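Local atomic coordinates of pilin (Streptococcus pyogenes serotype M1, PDB entry 3GLD), a protein that forms the backbone of the pilus as covalently linked, head-to-tail stacked subunits, allowing adhesion to host cells, bacterial aggregation and biofilm formation. Residues N256-V259 with A265-N268. The protein carries 2 engineered substitutions. Residues are numbered along the deposited sequence; the frame is centred on the assembly and turned at random.
Sequences NVEV and AVKN
Val259 and Lys267 exchange two backbone hydrogen bonds and form an antiparallel hydrogen-bonded pair. Val259 N gives its hydrogen to Lys267 O at 2.7 Å, almost straight at 177° and in the carbonyl plane. Lys267 N returns a bond to Val259 O at 2.8 Å, but this donor is tilted from the carbonyl plane. Weaker CA-H...O contacts fill in around this pair. Glu258 CA lies 3.4 Å from Lys267 O, which therefore takes both an N-H and a C-H. Val266 CA approaches Val259 O in the same way.

The segments belong to a beta hairpin of strands 254-261 and 267-270, in the C-terminal domain of the pilin. Strand 284-291 pairs with the other edge of 254-261 and carries, near its end, Asn290, which is cross-linked to Lys166. Val257 packs on Ile286 and Phe288 of that strand, and its side chain is about 7 Å from that of Glu245, which promotes this isopeptide bond.

Side-chain contacts are few. On one face Val259 CB meets Lys267 CB at 3.8 Å. The lysine chain then bends, and its NZ forms a salt bridge with Glu277. On the other face Glu258 CG, anti to the backbone N (chi1 -175°), is set beside its own carbonyl carbon, where it touches Val266 CG2 at 3.9 Å, the two side chains crossing at a slant. Asn268 OD1 lies 3.9 Å from Glu258 CB, a van der Waals contact.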
ATOM      1  N   ASN A 256      26.384   7.710 -22.113  1.00 31.61           N
ATOM      2  CA  ASN A 256      25.988   6.337 -21.868  1.00 31.96           C
ATOM      3  C   ASN A 256      25.202   6.231 -20.559  1.00 31.31           C
ATOM      4  O   ASN A 256      25.475   6.967 -19.595  1.00 30.48           O
ATOM      5  CB  ASN A 256      27.201   5.407 -21.862  1.00 32.76           C
ATOM      6  CG  ASN A 256      27.837   5.253 -23.259  1.00 36.10           C
ATOM      7  OD1 ASN A 256      28.633   6.103 -23.701  1.00 38.03           O
ATOM      8  ND2 ASN A 256      27.505   4.158 -23.945  1.00 36.39           N
ATOM      9  N   VAL A 257      24.225   5.330 -20.546  1.00 30.59           N
ATOM     10  CA  VAL A 257      23.291   5.189 -19.423  1.00 30.54           C
ATOM     11  C   VAL A 257      23.499   3.857 -18.732  1.00 30.46           C
ATOM     12  O   VAL A 257      23.463   2.817 -19.372  1.00 31.40           O
ATOM     13  CB  VAL A 257      21.809   5.242 -19.892  1.00 30.05           C
ATOM     14  CG1 VAL A 257      20.876   5.301 -18.688  1.00 30.87           C
ATOM     15  CG2 VAL A 257      21.557   6.448 -20.763  1.00 29.76           C
ATOM     16  N   GLU A 258      23.707   3.874 -17.429  1.00 30.46           N
ATOM     17  CA  GLU A 258      23.697   2.626 -16.686  1.00 30.75           C
ATOM     18  C   GLU A 258      22.403   2.507 -15.873  1.00 29.86           C
ATOM     19  O   GLU A 258      22.069   3.411 -15.108  1.00 30.04           O
ATOM     20  CB  GLU A 258      24.903   2.510 -15.765  1.00 30.29           C
ATOM     21  CG  GLU A 258      24.962   1.155 -15.068  1.00 32.57           C
ATOM     22  CD  GLU A 258      25.934   1.163 -13.912  1.00 34.88           C
ATOM     23  OE1 GLU A 258      27.054   0.648 -14.083  1.00 37.15           O
ATOM     24  OE2 GLU A 258      25.596   1.717 -12.842  1.00 35.60           O
ATOM     25  N   VAL A 259      21.699   1.389 -16.038  1.00 29.10           N
ATOM     26  CA  VAL A 259      20.437   1.128 -15.347  1.00 28.07           C
ATOM     27  C   VAL A 259      20.630  -0.019 -14.368  1.00 27.94           C
ATOM     28  O   VAL A 259      20.756  -1.168 -14.765  1.00 28.16           O
ATOM     29  CB  VAL A 259      19.291   0.779 -16.341  1.00 28.70           C
ATOM     30  CG1 VAL A 259      17.970   0.543 -15.589  1.00 27.42           C
ATOM     31  CG2 VAL A 259      19.114   1.890 -17.381  1.00 27.53           C
ATOM     32  N   ALA A 265      19.509  -7.235 -12.849  1.00 43.05           N
ATOM     33  CA  ALA A 265      20.343  -7.174 -14.028  1.00 43.50           C
ATOM     34  C   ALA A 265      20.724  -5.722 -14.329  1.00 43.53           C
ATOM     35  O   ALA A 265      19.868  -4.918 -14.730  1.00 43.77           O
ATOM     36  CB  ALA A 265      19.600  -7.792 -15.212  1.00 43.67           C
ATOM     37  N   VAL A 266      21.997  -5.384 -14.122  1.00 43.24           N
ATOM     38  CA  VAL A 266      22.486  -4.073 -14.529  1.00 43.41           C
ATOM     39  C   VAL A 266      22.532  -3.978 -16.054  1.00 43.45           C
ATOM     40  O   VAL A 266      22.991  -4.888 -16.734  1.00 43.92           O
ATOM     41  CB  VAL A 266      23.818  -3.676 -13.848  1.00 43.24           C
ATOM     42  CG1 VAL A 266      24.616  -4.892 -13.463  1.00 43.88           C
ATOM     43  CG2 VAL A 266      24.626  -2.711 -14.729  1.00 43.80           C
ATOM     44  N   LYS A 267      22.015  -2.872 -16.571  1.00 43.21           N
ATOM     45  CA  LYS A 267      21.794  -2.690 -17.987  1.00 43.14           C
ATOM     46  C   LYS A 267      22.618  -1.493 -18.472  1.00 43.05           C
ATOM     47  O   LYS A 267      22.639  -0.447 -17.819  1.00 42.22           O
ATOM     48  CB  LYS A 267      20.312  -2.416 -18.192  1.00 43.24           C
ATOM     49  CG  LYS A 267      19.744  -2.863 -19.507  1.00 44.38           C
ATOM     50  CD  LYS A 267      18.308  -3.326 -19.309  1.00 47.39           C
ATOM     51  CE  LYS A 267      17.379  -2.187 -18.871  1.00 47.30           C
ATOM     52  NZ  LYS A 267      16.042  -2.710 -18.491  1.00 47.20           N
ATOM     53  N   ASN A 268      23.301  -1.656 -19.602  1.00 43.12           N
ATOM     54  CA  ASN A 268      24.064  -0.564 -20.196  1.00 43.74           C
ATOM     55  C   ASN A 268      23.472  -0.122 -21.518  1.00 44.17           C
ATOM     56  O   ASN A 268      23.113  -0.950 -22.354  1.00 44.44           O
ATOM     57  CB  ASN A 268      25.536  -0.937 -20.348  1.00 43.63           C
ATOM     58  CG  ASN A 268      26.333  -0.656 -19.091  1.00 43.59           C
ATOM     59  OD1 ASN A 268      26.550   0.501 -18.721  1.00 44.40           O
ATOM     60  ND2 ASN A 268      26.777  -1.708 -18.429  1.00 43.30           N
TER